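PDB 2CKS: endoglucanase E-5 from Thermobifida fusca, which catalyses the endohydrolysis of internal beta-1,4-glucosidic linkages in cellulose, lichenin and cereal beta-glucans, here as its family 5 catalytic domain. Local coordinates for residues G171-S176 with E182-A187; R219-S222 with P226-V229. All coordinates share one frame; numbering follows the deposited sequence. Where two conformers were deposited one is given.

How the contacts relate
The two contacts follow one another along the chain of a single (beta/alpha)8 barrel, with centres 12 Å apart. Contact 1 lies within the loop region after strand 168-170; contact 2 seats helix 212-224 against strand 227-233. They meet where P186, near the end of the contact 1 loop, packs on the helix: P186 CB lies 3.6 Å from A221 CB, the same methyl that faces V227 in contact 2. Contact 1 is nearer the active site: the W175 side chain comes within about 3 Å of that of E139, the proton donor by similarity, and about 8 Å of that of E231, the presumed nucleophile, against about 11 Å between the side chains of V227 and E231.

Contact 1: residues G171-S176 with E182-A187; sequences GTRGWS and EGSGPA
E182 reaches across to G174 and R173, and it packs tightly over G174, where even a CB would come too near E182 CG. Its carboxylate OE2 stands 3.5 Å from G174 CA; glycine also accommodates the positive phi. Beyond CG the glutamate is fully extended (chi2 -180°), which carries the carboxylate to G174. There OE1 accepts a hydrogen bond of 2.7 Å from water 1, which in turn accepts one from G174 N, while OE2 is bonded by G142 N. The R173 side is looser. R173 NH2 forms a salt bridge with E182 OE1 at 3.4 Å, whose hydrogen bond is weak and bent (129°). The guanidinium and carboxylate planes are 62° apart, and E182 CB lies over one guanidinium face. R173 NH1 passes 3.5 Å from S184 CB and forms a salt bridge with E188, to which S184 OG is also hydrogen-bonded. An alanine in place of E182 would probably leave water 1 and G142 N without their carboxylate partner and weaken the hold on R173. On the solvent side, exposed W175 brings CZ3 to 4.1 Å from E182 OE2 and touches E139, the proton donor by similarity. The loop after strand 168-170 is one of the strand-to-helix loops bordering the active site of a TIM-barrel glycosidase.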
loop_
_atom_site.group_PDB
_atom_site.type_symbol
_atom_site.label_atom_id
_atom_site.label_comp_id
_atom_site.label_asym_id
_atom_site.label_seq_id
_atom_site.Cartn_x
_atom_site.Cartn_y
_atom_site.Cartn_z
ATOM N N GLY A 171 2.310 -7.856 -5.683
ATOM C CA GLY A 171 2.130 -8.645 -4.479
ATOM C C GLY A 171 2.994 -9.892 -4.502
ATOM O O GLY A 171 3.421 -10.325 -5.558
ATOM N N THR A 172 3.253 -10.453 -3.331
ATOM C CA THR A 172 4.129 -11.610 -3.209
ATOM C C THR A 172 3.439 -12.769 -2.498
ATOM O O THR A 172 2.324 -12.643 -1.985
ATOM C CB THR A 172 5.474 -11.216 -2.537
ATOM O OG1 THR A 172 5.266 -10.635 -1.243
ATOM C CG2 THR A 172 6.194 -10.138 -3.342
ATOM N N ARG A 173 4.097 -13.917 -2.500
ATOM C CA ARG A 173 3.502 -15.134 -1.955
ATOM C C ARG A 173 3.131 -15.004 -0.486
ATOM O O ARG A 173 3.824 -14.350 0.282
ATOM C CB ARG A 173 4.498 -16.277 -2.065
ATOM C CG ARG A 173 4.588 -16.922 -3.397
ATOM C CD ARG A 173 5.388 -18.216 -3.323
ATOM N NE ARG A 173 4.632 -19.313 -2.717
ATOM C CZ ARG A 173 5.173 -20.414 -2.189
ATOM N NH1 ARG A 173 6.491 -20.608 -2.180
ATOM N NH2 ARG A 173 4.381 -21.347 -1.675
ATOM N N GLY A 174 2.043 -15.659 -0.093
ATOM C CA GLY A 174 1.715 -15.799 1.311
ATOM C C GLY A 174 1.300 -14.501 1.964
ATOM O O GLY A 174 1.915 -14.047 2.930
ATOM N N TRP A 175 0.237 -13.916 1.433
ATOM C CA TRP A 175 -0.264 -12.621 1.888
ATOM C C TRP A 175 0.822 -11.550 1.819
ATOM O O TRP A 175 1.003 -10.742 2.732
ATOM C CB TRP A 175 -0.864 -12.721 3.290
ATOM C CG TRP A 175 -2.017 -13.646 3.346
ATOM C CD1 TRP A 175 -3.320 -13.345 3.110
ATOM C CD2 TRP A 175 -1.971 -15.043 3.634
ATOM N NE1 TRP A 175 -4.098 -14.467 3.260
ATOM C CE2 TRP A 175 -3.292 -15.528 3.575
ATOM C CE3 TRP A 175 -0.948 -15.935 3.960
ATOM C CZ2 TRP A 175 -3.613 -16.864 3.825
ATOM C CZ3 TRP A 175 -1.268 -17.265 4.206
ATOM C CH2 TRP A 175 -2.589 -17.712 4.135
ATOM N N SER A 176 1.526 -11.540 0.696
ATOM C CA SER A 176 2.606 -10.591 0.453
ATOM C C SER A 176 3.627 -10.592 1.593
ATOM O O SER A 176 4.080 -9.544 2.046
ATOM C CB SER A 176 2.051 -9.198 0.157
ATOM O OG SER A 176 1.532 -9.170 -1.164
ATOM N N GLU A 182 4.470 -18.956 3.773
ATOM C CA GLU A 182 4.236 -20.222 3.061
ATOM C C GLU A 182 5.538 -21.019 2.897
ATOM O O GLU A 182 5.694 -21.793 1.948
ATOM C CB GLU A 182 3.535 -19.951 1.717
ATOM C CG GLU A 182 2.095 -19.469 1.911
ATOM C CD GLU A 182 1.335 -19.188 0.622
ATOM O OE1 GLU A 182 1.919 -19.337 -0.474
ATOM O OE2 GLU A 182 0.133 -18.814 0.715
ATOM N N GLY A 183 6.469 -20.814 3.829
ATOM C CA GLY A 183 7.706 -21.577 3.904
ATOM C C GLY A 183 8.796 -21.258 2.896
ATOM O O GLY A 183 9.683 -22.080 2.662
ATOM N N SER A 184 8.747 -20.068 2.303
ATOM C CA SER A 184 9.731 -19.641 1.310
ATOM C C SER A 184 10.341 -18.291 1.692
ATOM O O SER A 184 10.391 -17.938 2.869
ATOM C CB SER A 184 9.094 -19.588 -0.083
ATOM O OG SER A 184 10.095 -19.485 -1.086
ATOM N N GLY A 185 10.821 -17.542 0.707
ATOM C CA GLY A 185 11.463 -16.265 0.968
ATOM C C GLY A 185 11.714 -15.481 -0.303
ATOM O O GLY A 185 11.369 -15.939 -1.388
ATOM N N PRO A 186 12.306 -14.299 -0.180
ATOM C CA PRO A 186 12.510 -13.419 -1.339
ATOM C C PRO A 186 13.482 -13.934 -2.400
ATOM O O PRO A 186 13.438 -13.457 -3.529
ATOM C CB PRO A 186 13.030 -12.118 -0.716
ATOM C CG PRO A 186 13.531 -12.495 0.636
ATOM C CD PRO A 186 12.774 -13.686 1.077
ATOM N N ALA A 187 14.337 -14.893 -2.064
ATOM C CA ALA A 187 15.241 -15.457 -3.063
ATOM C C ALA A 187 14.474 -16.053 -4.247
ATOM O O ALA A 187 14.947 -16.032 -5.373
ATOM C CB ALA A 187 16.149 -16.503 -2.439
HETATM O O HOH W 1 0.792 -17.575 -2.162
#

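Contact 2: residues R219-S222 with P226-V229; sequences REAS and PVFV
No flat side chain enters the meeting of A221 and V227; methyl meets methyl, with A221 CB 3.7 Å from V227 CG2. The nearest flat group is the backbone amide of the helix, whose S222 N lies 4.3 Å from the same V227 CG2. V227 turns this branch to the helix because CG1 is anti to its backbone N (chi1 174°), leaving CG2 anti to the carbonyl carbon. A beta-branched residue suits the strand, and where L178 and P186 also pack on A221, alanine's short side chain suits the place. Beside this apolar pair, S222 keeps its hydroxyl within the helix: OG donates to R219 O at 2.8 Å, the donor tilted 28° from the carbonyl plane, and R258 adds a weak bond to each oxygen. No hydrogen bond joins 219-222 to 226-229; their contact is apolar. Across the sheet, V227 also touches F203 of the neighbouring strand 199-206. Helix 212-224 thus packs against the strand it precedes, completing the beta-alpha-beta crossover from strand 199-206 to strand 227-233, the repeating unit of the TIM barrel.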
loop_
_atom_site.group_PDB
_atom_site.type_symbol
_atom_site.label_atom_id
_atom_site.label_comp_id
_atom_site.label_asym_id
_atom_site.label_seq_id
_atom_site.Cartn_x
_atom_site.Cartn_y
_atom_site.Cartn_z
ATOM N N ARG A 219 14.989 -7.429 5.082
ATOM C CA ARG A 219 16.385 -7.045 4.867
ATOM C C ARG A 219 16.961 -7.750 3.636
ATOM O O ARG A 219 17.573 -7.120 2.770
ATOM C CB ARG A 219 17.234 -7.404 6.094
ATOM C CG ARG A 219 17.852 -6.226 6.792
ATOM C CD ARG A 219 18.878 -6.590 7.862
ATOM N NE ARG A 219 18.358 -6.444 9.231
ATOM C CZ ARG A 219 17.963 -7.440 10.017
ATOM N NH1 ARG A 219 18.013 -8.691 9.605
ATOM N NH2 ARG A 219 17.509 -7.187 11.241
ATOM N N GLU A 220 16.739 -9.058 3.563
ATOM C CA GLU A 220 17.211 -9.873 2.450
ATOM C C GLU A 220 16.655 -9.382 1.110
ATOM O O GLU A 220 17.389 -9.217 0.148
ATOM C CB GLU A 220 16.813 -11.332 2.683
ATOM C CG GLU A 220 17.315 -12.297 1.629
ATOM C CD GLU A 220 16.828 -13.719 1.830
ATOM O OE1 GLU A 220 16.042 -13.979 2.779
ATOM O OE2 GLU A 220 17.242 -14.587 1.027
ATOM N N ALA A 221 15.356 -9.117 1.070
ATOM C CA ALA A 221 14.701 -8.711 -0.164
ATOM C C ALA A 221 15.259 -7.388 -0.653
ATOM O O ALA A 221 15.455 -7.198 -1.852
ATOM C CB ALA A 221 13.202 -8.591 0.066
ATOM N N SER A 222 15.524 -6.480 0.282
ATOM C CA SER A 222 15.948 -5.131 -0.071
ATOM C C SER A 222 17.344 -5.119 -0.714
ATOM O O SER A 222 17.695 -4.157 -1.390
ATOM C CB SER A 222 15.880 -4.205 1.146
ATOM O OG SER A 222 16.909 -4.491 2.067
ATOM N N PRO A 226 13.509 -3.756 -5.396
ATOM C CA PRO A 226 12.809 -2.721 -4.628
ATOM C C PRO A 226 11.602 -3.286 -3.912
ATOM O O PRO A 226 10.844 -4.050 -4.506
ATOM C CB PRO A 226 12.386 -1.706 -5.700
ATOM C CG PRO A 226 13.139 -2.102 -6.934
ATOM C CD PRO A 226 13.287 -3.585 -6.842
ATOM N N VAL A 227 11.464 -2.934 -2.642
ATOM C CA VAL A 227 10.353 -3.372 -1.812
ATOM C C VAL A 227 9.577 -2.143 -1.337
ATOM O O VAL A 227 10.171 -1.121 -0.996
ATOM C CB VAL A 227 10.847 -4.168 -0.585
ATOM C CG1 VAL A 227 9.697 -4.482 0.354
ATOM C CG2 VAL A 227 11.536 -5.440 -1.017
ATOM N N PHE A 228 8.253 -2.239 -1.340
ATOM C CA PHE A 228 7.411 -1.254 -0.678
ATOM C C PHE A 228 6.516 -1.978 0.312
ATOM O O PHE A 228 5.860 -2.959 -0.031
ATOM C CB PHE A 228 6.560 -0.475 -1.683
ATOM C CG PHE A 228 6.032 0.818 -1.124
ATOM C CD1 PHE A 228 6.618 2.035 -1.466
ATOM C CD2 PHE A 228 4.971 0.820 -0.231
ATOM C CE1 PHE A 228 6.151 3.222 -0.913
ATOM C CE2 PHE A 228 4.503 2.018 0.321
ATOM C CZ PHE A 228 5.096 3.210 -0.030
ATOM N N VAL A 229 6.485 -1.492 1.545
ATOM C CA VAL A 229 5.636 -2.089 2.553
ATOM C C VAL A 229 4.251 -1.435 2.452
ATOM O O VAL A 229 3.970 -0.445 3.109
ATOM C CB VAL A 229 6.273 -1.983 3.953
ATOM C CG1 VAL A 229 5.302 -2.429 5.031
ATOM C CG2 VAL A 229 7.545 -2.835 3.989
#